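Local coordinates for protein lactaldehyde dehydrogenase (Methanocaldococcus jannaschii, PDB 3PQA) that oxidises lactaldehyde to lactate with NAD, which it prefers over NADP, in the biosynthesis of coenzyme F420, at residues 29-40 / 197-208; 381-389 / 406-414. All blocks are in the same frame, centred on the assembly; numbering follows the deposited sequence.

How the interactions relate
The two contacts follow one another along the chain, interaction 1 closing before interaction 2 opens, and lie on opposite sides of the chain's centre, with their own centres 44 Å apart and nearest atoms about 30 Å apart. Interaction 1 packs helix 33-44 against helix 201-210, beside the sheet that holds strands 160-165 and 194-196. Interaction 2 sets helix 384-388 beside helix 404-413 on the other large sheet, near strands 246-250 and 396-400. The first contact thus belongs to the part of the aldehyde dehydrogenase fold that probably carries NAD, whereas the second lies where neighbouring subunits of the homotetramer meet helix 404-413.

Interaction 1 of 2, residues 29-40 / 197-208; sequences PALSREEAKEAI and LTGAGEVVGDEI. With SO4 (sulfate ion), chain G.
Arg33 reaches from the first turn of helix 33-40 across to helix 201-208. Its CB lies 4.0 Å from Val203 CG1, and CG and CD pass along Glu207 OE1. With CG anti to the backbone N (chi1 -179°) and a bend at chi3, the guanidinium swings toward the acids: NH1 bonds Glu207 OE1 at 2.9 Å, nearly in the guanidinium plane, while NH1 and NH2 both grip Asp206 OD2, whose carboxylate stands almost upright to that plane. Val203 O lies over one face, toward the rim. Lys232 holds the other Asp206 oxygen. A leucine in place of Arg33 would probably leave Glu207 OE1 without its charged mate and Asp206 more dependent on Lys232. Glu207 is a knob among Arg33, Lys37, Ile40 and the small Ala36.

This pairing belongs to what is probably the coenzyme-binding region of the aldehyde dehydrogenase fold: the side chain of Asp206 is about 9 Å from that of Val225, which by similarity binds NAD. Ser32 and Glu35 start helix 33-40 with a capping box. Ahead of it, Leu31 N donates almost straight to Thr198 O at 3.0 Å, and Thr198 OG1 to Pro29 O. A CB on Gly199 would crowd Leu31 N and jam against the preceding carbonyl oxygen. Gly201 N donates to O2 of a sulfate probably from the crystallisation liquor. Leu197 CD2 lies 3.6 Å from Leu31 CD2 and packs on Ala39 CB.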
ATOM      1  N   PRO B  29      32.377 -10.365  30.191  1.00 16.38           N
ATOM      2  CA  PRO B  29      33.482  -9.806  29.412  1.00 15.55           C
ATOM      3  C   PRO B  29      33.280  -8.337  29.023  1.00 14.91           C
ATOM      4  O   PRO B  29      32.155  -7.896  28.753  1.00 15.30           O
ATOM      5  CB  PRO B  29      33.518 -10.697  28.160  1.00 15.97           C
ATOM      6  CG  PRO B  29      32.731 -11.935  28.532  1.00 16.89           C
ATOM      7  CD  PRO B  29      31.679 -11.441  29.460  1.00 16.15           C
ATOM      8  N   ALA B  30      34.375  -7.584  29.020  1.00 14.96           N
ATOM      9  CA  ALA B  30      34.372  -6.245  28.448  1.00 15.06           C
ATOM     10  C   ALA B  30      35.399  -6.200  27.336  1.00 15.19           C
ATOM     11  O   ALA B  30      36.609  -6.264  27.572  1.00 15.32           O
ATOM     12  CB  ALA B  30      34.642  -5.183  29.493  1.00 15.34           C
ATOM     13  N   LEU B  31      34.905  -6.099  26.111  1.00 15.09           N
ATOM     14  CA  LEU B  31      35.740  -6.100  24.928  1.00 15.14           C
ATOM     15  C   LEU B  31      36.517  -4.799  24.798  1.00 14.31           C
ATOM     16  O   LEU B  31      36.009  -3.723  25.102  1.00 14.74           O
ATOM     17  CB  LEU B  31      34.874  -6.319  23.683  1.00 16.38           C
ATOM     18  CG  LEU B  31      34.450  -7.742  23.326  1.00 16.52           C
ATOM     19  CD1 LEU B  31      33.685  -8.428  24.451  1.00 16.58           C
ATOM     20  CD2 LEU B  31      33.600  -7.691  22.070  1.00 16.52           C
ATOM     21  N   SER B  32      37.769  -4.911  24.369  1.00 14.62           N
ATOM     22  CA  SER B  32      38.560  -3.749  24.007  1.00 15.49           C
ATOM     23  C   SER B  32      38.099  -3.216  22.653  1.00 15.98           C
ATOM     24  O   SER B  32      37.394  -3.918  21.911  1.00 16.17           O
ATOM     25  CB  SER B  32      40.028  -4.148  23.904  1.00 15.79           C
ATOM     26  OG  SER B  32      40.200  -5.052  22.828  1.00 16.60           O
ATOM     27  N   ARG B  33      38.502  -1.988  22.323  1.00 16.33           N
ATOM     28  CA  ARG B  33      38.214  -1.419  21.005  1.00 16.87           C
ATOM     29  C   ARG B  33      38.751  -2.333  19.905  1.00 17.36           C
ATOM     30  O   ARG B  33      38.101  -2.517  18.870  1.00 17.48           O
ATOM     31  CB  ARG B  33      38.803  -0.008  20.854  1.00 18.19           C
ATOM     32  CG  ARG B  33      38.496   0.628  19.488  1.00 18.39           C
ATOM     33  CD  ARG B  33      38.907   2.103  19.389  1.00 18.51           C
ATOM     34  NE  ARG B  33      38.303   2.937  20.428  1.00 18.44           N
ATOM     35  CZ  ARG B  33      37.122   3.546  20.345  1.00 18.57           C
ATOM     36  NH1 ARG B  33      36.355   3.434  19.257  1.00 18.51           N
ATOM     37  NH2 ARG B  33      36.704   4.275  21.368  1.00 18.49           N
ATOM     38  N   GLU B  34      39.919  -2.924  20.147  1.00 18.17           N
ATOM     39  CA  GLU B  34      40.543  -3.806  19.166  0.50 19.13           C
ATOM     40  C   GLU B  34      39.760  -5.107  19.004  1.00 17.90           C
ATOM     41  O   GLU B  34      39.681  -5.648  17.902  1.00 17.87           O
ATOM     42  CB  GLU B  34      42.012  -4.085  19.518  0.50 22.95           C
ATOM     43  CG  GLU B  34      42.841  -4.590  18.343  0.50 25.24           C
ATOM     44  CD  GLU B  34      42.704  -3.706  17.114  0.50 23.61           C
ATOM     45  OE1 GLU B  34      42.834  -2.470  17.251  0.50 25.31           O
ATOM     46  OE2 GLU B  34      42.462  -4.245  16.014  0.50 25.37           O
ATOM     47  N   GLU B  35      39.162  -5.595  20.089  1.00 16.72           N
ATOM     48  CA  GLU B  35      38.329  -6.794  20.018  1.00 16.69           C
ATOM     49  C   GLU B  35      37.014  -6.473  19.307  1.00 15.76           C
ATOM     50  O   GLU B  35      36.511  -7.298  18.530  1.00 15.70           O
ATOM     51  CB  GLU B  35      38.079  -7.388  21.402  1.00 17.84           C
ATOM     52  CG  GLU B  35      39.322  -8.080  21.980  1.00 18.65           C
ATOM     53  CD  GLU B  35      39.162  -8.514  23.423  1.00 18.24           C
ATOM     54  OE1 GLU B  35      38.535  -7.781  24.215  1.00 18.71           O
ATOM     55  OE2 GLU B  35      39.693  -9.596  23.767  1.00 18.83           O
ATOM     56  N   ALA B  36      36.484  -5.271  19.559  1.00 15.13           N
ATOM     57  CA  ALA B  36      35.309  -4.763  18.834  1.00 14.88           C
ATOM     58  C   ALA B  36      35.587  -4.668  17.329  1.00 15.22           C
ATOM     59  O   ALA B  36      34.781  -5.129  16.520  1.00 15.10           O
ATOM     60  CB  ALA B  36      34.854  -3.407  19.400  1.00 14.47           C
ATOM     61  N   LYS B  37      36.745  -4.100  16.962  1.00 16.22           N
ATOM     62  CA  LYS B  37      37.189  -4.037  15.562  1.00 17.76           C
ATOM     63  C   LYS B  37      37.230  -5.415  14.914  1.00 17.59           C
ATOM     64  O   LYS B  37      36.766  -5.577  13.797  1.00 16.91           O
ATOM     65  CB  LYS B  37      38.558  -3.348  15.426  1.00 20.18           C
ATOM     66  CG  LYS B  37      38.500  -1.847  15.663  1.00 21.39           C
ATOM     67  CD  LYS B  37      39.845  -1.163  15.484  1.00 21.01           C
ATOM     68  CE  LYS B  37      39.718   0.319  15.851  1.00 21.57           C
ATOM     69  NZ  LYS B  37      41.034   0.931  16.232  1.00 21.42           N
ATOM     70  N   GLU B  38      37.788  -6.398  15.624  1.00 18.46           N
ATOM     71  CA  GLU B  38      37.875  -7.777  15.120  1.00 20.59           C
ATOM     72  C   GLU B  38      36.503  -8.413  14.922  1.00 18.02           C
ATOM     73  O   GLU B  38      36.275  -9.099  13.933  1.00 17.58           O
ATOM     74  CB  GLU B  38      38.699  -8.654  16.059  1.00 26.59           C
ATOM     75  CG  GLU B  38      40.172  -8.329  16.103  1.00 29.32           C
ATOM     76  CD  GLU B  38      40.905  -9.167  17.137  1.00 28.22           C
ATOM     77  OE1 GLU B  38      41.928  -8.685  17.674  1.00 29.80           O
ATOM     78  OE2 GLU B  38      40.447 -10.305  17.417  1.00 29.73           O
ATOM     79  N   ALA B  39      35.601  -8.193  15.871  1.00 16.62           N
ATOM     80  CA  ALA B  39      34.234  -8.690  15.749  1.00 15.64           C
ATOM     81  C   ALA B  39      33.536  -8.109  14.518  1.00 15.52           C
ATOM     82  O   ALA B  39      32.774  -8.809  13.853  1.00 16.40           O
ATOM     83  CB  ALA B  39      33.442  -8.382  16.995  1.00 15.54           C
ATOM     84  N   ILE B  40      33.811  -6.842  14.208  1.00 15.34           N
ATOM     85  CA  ILE B  40      33.185  -6.183  13.052  1.00 15.36           C
ATOM     86  C   ILE B  40      33.798  -6.713  11.746  1.00 15.37           C
ATOM     87  O   ILE B  40      33.078  -6.980  10.782  1.00 15.37           O
ATOM     88  CB  ILE B  40      33.274  -4.640  13.160  1.00 16.55           C
ATOM     89  CG1 ILE B  40      32.329  -4.134  14.258  1.00 16.98           C
ATOM     90  CG2 ILE B  40      32.979  -3.953  11.817  1.00 16.91           C
ATOM     91  CD1 ILE B  40      32.594  -2.706  14.689  1.00 16.83           C
ATOM     92  N   LEU B 197      28.330  -7.903  21.649  1.00 13.87           N
ATOM     93  CA  LEU B 197      29.577  -7.269  22.070  1.00 13.77           C
ATOM     94  C   LEU B 197      29.361  -6.492  23.379  1.00 13.04           C
ATOM     95  O   LEU B 197      28.815  -5.370  23.383  1.00 13.26           O
ATOM     96  CB  LEU B 197      30.112  -6.345  20.966  1.00 14.82           C
ATOM     97  CG  LEU B 197      30.253  -6.892  19.542  1.00 15.00           C
ATOM     98  CD1 LEU B 197      30.923  -5.855  18.653  1.00 14.99           C
ATOM     99  CD2 LEU B 197      31.038  -8.215  19.535  1.00 14.97           C
ATOM    100  N   THR B 198      29.776  -7.105  24.488  1.00 12.27           N
ATOM    101  CA  THR B 198      29.610  -6.500  25.805  1.00 11.56           C
ATOM    102  C   THR B 198      30.815  -5.661  26.185  1.00 11.32           C
ATOM    103  O   THR B 198      31.928  -5.910  25.709  1.00 12.11           O
ATOM    104  CB  THR B 198      29.292  -7.546  26.921  1.00 12.37           C
ATOM    105  OG1 THR B 198      30.292  -8.573  26.947  1.00 13.61           O
ATOM    106  CG2 THR B 198      27.910  -8.176  26.686  1.00 13.47           C
ATOM    107  N   GLY B 199      30.589  -4.663  27.031  1.00 11.84           N
ATOM    108  CA  GLY B 199      31.678  -3.820  27.522  1.00 12.51           C
ATOM    109  C   GLY B 199      31.247  -2.381  27.681  1.00 13.07           C
ATOM    110  O   GLY B 199      30.051  -2.077  27.705  1.00 13.82           O
ATOM    111  N   ALA B 200      32.228  -1.491  27.770  1.00 13.54           N
ATOM    112  CA  ALA B 200      31.977  -0.083  28.013  1.00 13.76           C
ATOM    113  C   ALA B 200      31.374   0.554  26.767  1.00 13.59           C
ATOM    114  O   ALA B 200      31.948   0.461  25.678  1.00 14.11           O
ATOM    115  CB  ALA B 200      33.283   0.620  28.404  1.00 14.45           C
ATOM    116  N   GLY B 201      30.224   1.203  26.946  1.00 13.63           N
ATOM    117  CA  GLY B 201      29.551   1.901  25.847  1.00 14.39           C
ATOM    118  C   GLY B 201      30.489   2.840  25.125  1.00 14.95           C
ATOM    119  O   GLY B 201      30.479   2.916  23.904  1.00 15.64           O
ATOM    120  N   GLU B 202      31.352   3.524  25.877  1.00 15.26           N
ATOM    121  CA  GLU B 202      32.255   4.502  25.282  1.00 14.73           C
ATOM    122  C   GLU B 202      33.446   3.865  24.542  1.00 13.69           C
ATOM    123  O   GLU B 202      34.207   4.552  23.868  1.00 14.93           O
ATOM    124  CB  GLU B 202      32.692   5.549  26.327  1.00 17.68           C
ATOM    125  CG  GLU B 202      33.646   5.051  27.408  1.00 20.23           C
ATOM    126  CD  GLU B 202      32.987   4.249  28.541  1.00 18.27           C
ATOM    127  OE1 GLU B 202      31.735   4.076  28.578  1.00 20.30           O
ATOM    128  OE2 GLU B 202      33.766   3.785  29.412  1.00 20.46           O
ATOM    129  N   VAL B 203      33.588   2.547  24.654  1.00 13.26           N
ATOM    130  CA  VAL B 203      34.581   1.791  23.898  1.00 13.03           C
ATOM    131  C   VAL B 203      33.885   0.987  22.778  1.00 13.72           C
ATOM    132  O   VAL B 203      34.128   1.218  21.591  1.00 14.17           O
ATOM    133  CB  VAL B 203      35.384   0.848  24.831  1.00 13.79           C
ATOM    134  CG1 VAL B 203      36.466   0.112  24.053  1.00 15.54           C
ATOM    135  CG2 VAL B 203      35.999   1.629  25.995  1.00 15.62           C
ATOM    136  N   VAL B 204      33.024   0.053  23.179  1.00 13.81           N
ATOM    137  CA  VAL B 204      32.397  -0.910  22.273  1.00 13.65           C
ATOM    138  C   VAL B 204      31.282  -0.234  21.459  1.00 13.60           C
ATOM    139  O   VAL B 204      31.240  -0.351  20.228  1.00 13.82           O
ATOM    140  CB  VAL B 204      31.843  -2.127  23.057  1.00 14.89           C
ATOM    141  CG1 VAL B 204      31.149  -3.098  22.120  1.00 16.46           C
ATOM    142  CG2 VAL B 204      32.950  -2.834  23.822  1.00 16.41           C
ATOM    143  N   GLY B 205      30.394   0.480  22.151  1.00 13.54           N
ATOM    144  CA  GLY B 205      29.341   1.256  21.479  1.00 13.41           C
ATOM    145  C   GLY B 205      29.944   2.283  20.531  1.00 13.36           C
ATOM    146  O   GLY B 205      29.544   2.381  19.371  1.00 13.72           O
ATOM    147  N   ASP B 206      30.941   3.024  21.015  1.00 13.98           N
ATOM    148  CA  ASP B 206      31.632   4.017  20.192  1.00 14.98           C
ATOM    149  C   ASP B 206      32.255   3.420  18.921  1.00 13.92           C
ATOM    150  O   ASP B 206      32.168   4.016  17.841  1.00 14.57           O
ATOM    151  CB  ASP B 206      32.712   4.731  21.010  1.00 17.29           C
ATOM    152  CG  ASP B 206      33.363   5.864  20.249  1.00 18.41           C
ATOM    153  OD1 ASP B 206      32.707   6.919  20.089  1.00 17.60           O
ATOM    154  OD2 ASP B 206      34.513   5.694  19.796  1.00 17.51           O
ATOM    155  N   GLU B 207      32.897   2.255  19.051  1.00 13.47           N
ATOM    156  CA  GLU B 207      33.511   1.604  17.896  1.00 13.76           C
ATOM    157  C   GLU B 207      32.465   1.190  16.851  1.00 13.61           C
ATOM    158  O   GLU B 207      32.711   1.323  15.666  1.00 13.58           O
ATOM    159  CB  GLU B 207      34.400   0.410  18.304  1.00 15.22           C
ATOM    160  CG  GLU B 207      35.162  -0.223  17.131  1.00 16.60           C
ATOM    161  CD  GLU B 207      36.017   0.780  16.356  1.00 15.60           C
ATOM    162  OE1 GLU B 207      36.558   1.720  16.972  1.00 16.72           O
ATOM    163  OE2 GLU B 207      36.164   0.624  15.129  1.00 16.68           O
ATOM    164  N   ILE B 208      31.301   0.719  17.296  1.00 13.50           N
ATOM    165  CA  ILE B 208      30.228   0.346  16.378  1.00 14.18           C
ATOM    166  C   ILE B 208      29.738   1.565  15.586  1.00 14.37           C
ATOM    167  O   ILE B 208      29.505   1.482  14.375  1.00 14.60           O
ATOM    168  CB  ILE B 208      29.045  -0.317  17.125  1.00 14.97           C
ATOM    169  CG1 ILE B 208      29.474  -1.688  17.672  1.00 15.32           C
ATOM    170  CG2 ILE B 208      27.823  -0.448  16.205  1.00 15.41           C
ATOM    171  CD1 ILE B 208      28.403  -2.401  18.502  1.00 15.11           C
TER
HETATM  172  S   SO4 G 487      27.095   1.104  28.753  1.00 51.00           S
HETATM  173  O1  SO4 G 487      26.084   1.100  29.802  1.00 51.03           O
HETATM  174  O2  SO4 G 487      28.436   1.008  29.332  1.00 51.03           O
HETATM  175  O3  SO4 G 487      26.868  -0.042  27.889  1.00 51.04           O
HETATM  176  O4  SO4 G 487      27.007   2.337  27.984  1.00 51.05           O
HETATM  177  O   HOH W   1      34.820  -2.349  27.107  1.00 19.60           O

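Interaction 2 of 2, residues 381-389 / 406-414; sequences EEEMIDIAN and KSLKFAENL
Helices 384-388 and 406-413 run in roughly the same direction, inclined by 28° with their axes 10.8 Å apart at closest approach, and the backbones draw closest where Ile385 faces Leu414. They are joined through strand 396-400, which lies parallel to strand 246-250, a helix-strand-helix succession over a parallel part of the sheet in the catalytic domain of the aldehyde dehydrogenase fold. The wide spacing suits large side chains, and Phe410 spans it. Ile385 CD1 sits over the centre of the ring in a CH-pi contact, 3.9 Å from the centroid and 12° off the normal. Ile385 CG1 comes to 3.4 Å from Phe410 CE2, and Met384 CB meets the ring at its edge. On the sheet side, Ile249 of strand 246-250 and Ile399 of strand 396-400 touch Phe410. Ala388, with its short side chain, lets Leu414 CD2 come close.

Charged residues border this apolar patch. Glu381 stretches out with CG anti to the backbone N (chi1 -172°), and its carboxylate meets the extended Lys406: NZ binds OE1 through the syn lone pair at 2.9 Å. Lys409, whose CE lies beside Ile385 CD1, makes a longer salt bridge from NZ to Glu382 OE1. A long chain with a charged end suits both lysines, since their methylenes can pack while the amines reach the acids. On the far face of helix 406-413, Ala411 and Leu408 pack against neighbouring subunits. At the helix ends Asn389 uses both halves of its amide: OD1 accepts from Glu415 N, and ND2 donates to Asn413 O at 3.0 Å, with that oxygen close to the amide plane.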
ATOM      1  N   GLU B 381      -6.837  26.169  29.266  1.00 18.46           N
ATOM      2  CA  GLU B 381      -6.760  25.346  28.066  1.00 20.00           C
ATOM      3  C   GLU B 381      -5.863  25.954  26.982  1.00 19.28           C
ATOM      4  O   GLU B 381      -5.046  25.251  26.374  1.00 18.40           O
ATOM      5  CB  GLU B 381      -8.154  25.104  27.516  1.00 22.15           C
ATOM      6  CG  GLU B 381      -8.172  24.105  26.400  1.00 24.23           C
ATOM      7  CD  GLU B 381      -9.568  23.743  26.012  1.00 22.70           C
ATOM      8  OE1 GLU B 381     -10.376  23.385  26.908  1.00 24.43           O
ATOM      9  OE2 GLU B 381      -9.831  23.807  24.808  1.00 24.52           O
ATOM     10  N   GLU B 382      -5.986  27.265  26.769  1.00 19.78           N
ATOM     11  CA  GLU B 382      -5.282  27.910  25.663  1.00 21.78           C
ATOM     12  C   GLU B 382      -3.770  28.014  25.819  1.00 21.76           C
ATOM     13  O   GLU B 382      -3.083  28.363  24.861  1.00 22.28           O
ATOM     14  CB  GLU B 382      -5.900  29.275  25.324  1.00 24.52           C
ATOM     15  CG  GLU B 382      -7.288  29.171  24.694  1.00 26.58           C
ATOM     16  CD  GLU B 382      -7.354  28.190  23.515  1.00 25.14           C
ATOM     17  OE1 GLU B 382      -8.432  27.576  23.328  1.00 26.75           O
ATOM     18  OE2 GLU B 382      -6.345  28.029  22.784  1.00 26.64           O
ATOM     19  N   GLU B 383      -3.264  27.699  27.006  1.00 21.85           N
ATOM     20  CA  GLU B 383      -1.823  27.714  27.278  1.00 22.92           C
ATOM     21  C   GLU B 383      -1.183  26.346  27.034  1.00 21.63           C
ATOM     22  O   GLU B 383       0.048  26.218  26.977  1.00 21.06           O
ATOM     23  CB  GLU B 383      -1.569  28.082  28.741  1.00 26.34           C
ATOM     24  CG  GLU B 383      -2.174  29.390  29.175  1.00 28.06           C
ATOM     25  CD  GLU B 383      -1.635  30.560  28.383  1.00 26.98           C
ATOM     26  OE1 GLU B 383      -2.430  31.466  28.062  1.00 28.32           O
ATOM     27  OE2 GLU B 383      -0.418  30.580  28.080  1.00 28.27           O
ATOM     28  N   MET B 384      -2.026  25.324  26.939  1.00 19.51           N
ATOM     29  CA  MET B 384      -1.565  23.942  27.062  1.00 17.81           C
ATOM     30  C   MET B 384      -0.690  23.483  25.901  1.00 17.27           C
ATOM     31  O   MET B 384       0.338  22.827  26.125  1.00 17.22           O
ATOM     32  CB  MET B 384      -2.758  22.997  27.273  1.00 15.82           C
ATOM     33  CG  MET B 384      -3.343  23.097  28.674  1.00 17.99           C
ATOM     34  SD  MET B 384      -4.845  22.122  28.866  1.00 14.49           S
ATOM     35  CE  MET B 384      -5.130  22.384  30.638  1.00 18.09           C
ATOM     36  N   ILE B 385      -1.078  23.836  24.675  1.00 17.10           N
ATOM     37  CA  ILE B 385      -0.324  23.398  23.498  1.00 18.15           C
ATOM     38  C   ILE B 385       1.056  24.044  23.525  1.00 17.47           C
ATOM     39  O   ILE B 385       2.050  23.373  23.281  1.00 16.51           O
ATOM     40  CB  ILE B 385      -1.076  23.641  22.172  1.00 20.31           C
ATOM     41  CG1 ILE B 385      -2.218  22.628  22.061  1.00 21.60           C
ATOM     42  CG2 ILE B 385      -0.148  23.470  20.964  1.00 21.71           C
ATOM     43  CD1 ILE B 385      -3.231  22.885  20.982  1.00 20.70           C
ATOM     44  N   ASP B 386       1.117  25.332  23.860  1.00 18.30           N
ATOM     45  CA  ASP B 386       2.408  26.023  23.954  1.00 19.67           C
ATOM     46  C   ASP B 386       3.307  25.415  25.030  1.00 17.00           C
ATOM     47  O   ASP B 386       4.491  25.194  24.775  1.00 16.72           O
ATOM     48  CB  ASP B 386       2.226  27.530  24.170  1.00 23.39           C
ATOM     49  CG  ASP B 386       1.743  28.262  22.905  1.00 23.88           C
ATOM     50  OD1 ASP B 386       1.934  27.767  21.758  1.00 23.87           O
ATOM     51  OD2 ASP B 386       1.187  29.367  23.071  1.00 23.96           O
ATOM     52  N   ILE B 387       2.758  25.106  26.209  1.00 15.25           N
ATOM     53  CA  ILE B 387       3.575  24.465  27.252  1.00 14.99           C
ATOM     54  C   ILE B 387       4.055  23.078  26.785  1.00 14.51           C
ATOM     55  O   ILE B 387       5.245  22.731  26.910  1.00 14.45           O
ATOM     56  CB  ILE B 387       2.837  24.327  28.596  1.00 15.90           C
ATOM     57  CG1 ILE B 387       2.554  25.708  29.205  1.00 16.21           C
ATOM     58  CG2 ILE B 387       3.659  23.476  29.562  1.00 16.15           C
ATOM     59  CD1 ILE B 387       1.454  25.679  30.271  1.00 16.09           C
ATOM     60  N   ALA B 388       3.126  22.292  26.249  1.00 14.15           N
ATOM     61  CA  ALA B 388       3.441  20.950  25.754  1.00 14.01           C
ATOM     62  C   ALA B 388       4.561  20.959  24.706  1.00 13.65           C
ATOM     63  O   ALA B 388       5.421  20.069  24.718  1.00 13.53           O
ATOM     64  CB  ALA B 388       2.168  20.274  25.202  1.00 14.09           C
ATOM     65  N   ASN B 389       4.551  21.964  23.827  1.00 14.34           N
ATOM     66  CA  ASN B 389       5.509  22.054  22.709  1.00 16.32           C
ATOM     67  C   ASN B 389       6.801  22.793  23.045  1.00 16.97           C
ATOM     68  O   ASN B 389       7.651  22.996  22.175  1.00 17.09           O
ATOM     69  CB  ASN B 389       4.859  22.745  21.510  1.00 16.98           C
ATOM     70  CG  ASN B 389       3.835  21.869  20.807  1.00 16.38           C
ATOM     71  OD1 ASN B 389       3.858  20.645  20.914  1.00 17.01           O
ATOM     72  ND2 ASN B 389       2.972  22.499  20.034  1.00 16.94           N
ATOM     73  N   LYS B 406     -11.779  19.473  20.167  1.00 17.62           N
ATOM     74  CA  LYS B 406     -10.567  19.720  20.940  1.00 18.40           C
ATOM     75  C   LYS B 406      -9.547  18.605  20.746  1.00 16.88           C
ATOM     76  O   LYS B 406      -8.346  18.886  20.610  1.00 16.71           O
ATOM     77  CB  LYS B 406     -10.883  19.943  22.421  1.00 21.82           C
ATOM     78  CG  LYS B 406     -11.696  21.219  22.673  1.00 23.15           C
ATOM     79  CD  LYS B 406     -12.030  21.374  24.135  1.00 22.88           C
ATOM     80  CE  LYS B 406     -12.854  22.647  24.390  1.00 23.48           C
ATOM     81  NZ  LYS B 406     -13.000  22.850  25.853  1.00 23.31           N
ATOM     82  N   SER B 407      -9.996  17.352  20.719  1.00 15.88           N
ATOM     83  CA  SER B 407      -9.046  16.233  20.552  1.00 15.93           C
ATOM     84  C   SER B 407      -8.280  16.349  19.236  1.00 16.39           C
ATOM     85  O   SER B 407      -7.066  16.115  19.188  1.00 16.07           O
ATOM     86  CB  SER B 407      -9.727  14.864  20.667  1.00 16.03           C
ATOM     87  OG  SER B 407     -10.566  14.600  19.551  1.00 17.51           O
ATOM     88  N   LEU B 408      -8.992  16.734  18.177  1.00 18.08           N
ATOM     89  CA  LEU B 408      -8.387  16.854  16.851  1.00 20.45           C
ATOM     90  C   LEU B 408      -7.455  18.046  16.759  1.00 19.31           C
ATOM     91  O   LEU B 408      -6.386  17.943  16.153  1.00 19.43           O
ATOM     92  CB  LEU B 408      -9.453  16.943  15.759  1.00 24.06           C
ATOM     93  CG  LEU B 408     -10.446  15.783  15.665  1.00 24.79           C
ATOM     94  CD1 LEU B 408     -11.452  16.028  14.539  1.00 24.58           C
ATOM     95  CD2 LEU B 408      -9.734  14.438  15.496  1.00 24.52           C
ATOM     96  N   LYS B 409      -7.860  19.164  17.359  1.00 18.73           N
ATOM     97  CA  LYS B 409      -7.027  20.369  17.419  1.00 19.43           C
ATOM     98  C   LYS B 409      -5.709  20.048  18.115  1.00 17.10           C
ATOM     99  O   LYS B 409      -4.637  20.337  17.576  1.00 16.87           O
ATOM    100  CB  LYS B 409      -7.756  21.517  18.129  1.00 22.86           C
ATOM    101  CG  LYS B 409      -6.939  22.806  18.268  1.00 24.60           C
ATOM    102  CD  LYS B 409      -7.661  23.819  19.168  1.00 24.15           C
ATOM    103  CE  LYS B 409      -6.758  24.304  20.296  1.00 24.76           C
ATOM    104  NZ  LYS B 409      -7.536  24.734  21.524  1.00 24.81           N
ATOM    105  N   PHE B 410      -5.791  19.435  19.295  1.00 15.45           N
ATOM    106  CA  PHE B 410      -4.584  19.061  20.041  1.00 15.39           C
ATOM    107  C   PHE B 410      -3.756  18.042  19.269  1.00 13.80           C
ATOM    108  O   PHE B 410      -2.538  18.178  19.178  1.00 13.80           O
ATOM    109  CB  PHE B 410      -4.938  18.543  21.432  1.00 18.25           C
ATOM    110  CG  PHE B 410      -5.118  19.635  22.454  1.00 19.52           C
ATOM    111  CD1 PHE B 410      -6.312  20.324  22.545  1.00 18.67           C
ATOM    112  CD2 PHE B 410      -4.085  19.965  23.332  1.00 18.69           C
ATOM    113  CE1 PHE B 410      -6.490  21.333  23.505  1.00 19.67           C
ATOM    114  CE2 PHE B 410      -4.251  20.966  24.293  1.00 19.70           C
ATOM    115  CZ  PHE B 410      -5.455  21.654  24.371  1.00 18.86           C
ATOM    116  N   ALA B 411      -4.418  17.022  18.708  1.00 13.56           N
ATOM    117  CA  ALA B 411      -3.700  15.972  17.963  1.00 13.96           C
ATOM    118  C   ALA B 411      -2.893  16.539  16.806  1.00 14.34           C
ATOM    119  O   ALA B 411      -1.756  16.115  16.574  1.00 14.91           O
ATOM    120  CB  ALA B 411      -4.669  14.892  17.460  1.00 14.62           C
ATOM    121  N   GLU B 412      -3.464  17.510  16.101  1.00 14.95           N
ATOM    122  CA  GLU B 412      -2.765  18.082  14.960  0.50 16.49           C
ATOM    123  C   GLU B 412      -1.666  19.056  15.360  1.00 15.63           C
ATOM    124  O   GLU B 412      -0.636  19.118  14.691  1.00 15.47           O
ATOM    125  CB  GLU B 412      -3.751  18.701  13.979  0.50 20.36           C
ATOM    126  CG  GLU B 412      -4.612  17.642  13.311  0.50 24.10           C
ATOM    127  CD  GLU B 412      -5.702  18.235  12.460  0.50 21.58           C
ATOM    128  OE1 GLU B 412      -6.382  17.460  11.758  0.50 24.38           O
ATOM    129  OE2 GLU B 412      -5.880  19.472  12.499  0.50 24.22           O
ATOM    130  N   ASN B 413      -1.867  19.770  16.463  1.00 15.37           N
ATOM    131  CA  ASN B 413      -0.944  20.824  16.854  1.00 15.91           C
ATOM    132  C   ASN B 413       0.148  20.454  17.838  1.00 14.63           C
ATOM    133  O   ASN B 413       1.097  21.222  18.010  1.00 15.00           O
ATOM    134  CB  ASN B 413      -1.742  22.036  17.341  1.00 19.03           C
ATOM    135  CG  ASN B 413      -2.475  22.712  16.216  1.00 21.05           C
ATOM    136  OD1 ASN B 413      -1.895  23.001  15.174  1.00 19.53           O
ATOM    137  ND2 ASN B 413      -3.756  22.968  16.414  1.00 19.65           N
ATOM    138  N   LEU B 414       0.023  19.290  18.473  1.00 13.39           N
ATOM    139  CA  LEU B 414       1.085  18.774  19.334  1.00 13.43           C
ATOM    140  C   LEU B 414       2.248  18.268  18.480  1.00 12.90           C
ATOM    141  O   LEU B 414       2.065  17.398  17.614  1.00 13.03           O
ATOM    142  CB  LEU B 414       0.541  17.654  20.234  1.00 14.83           C
ATOM    143  CG  LEU B 414      -0.369  18.144  21.368  1.00 15.43           C
ATOM    144  CD1 LEU B 414      -1.102  16.983  21.975  1.00 14.92           C
ATOM    145  CD2 LEU B 414       0.481  18.836  22.423  1.00 14.95           C
TER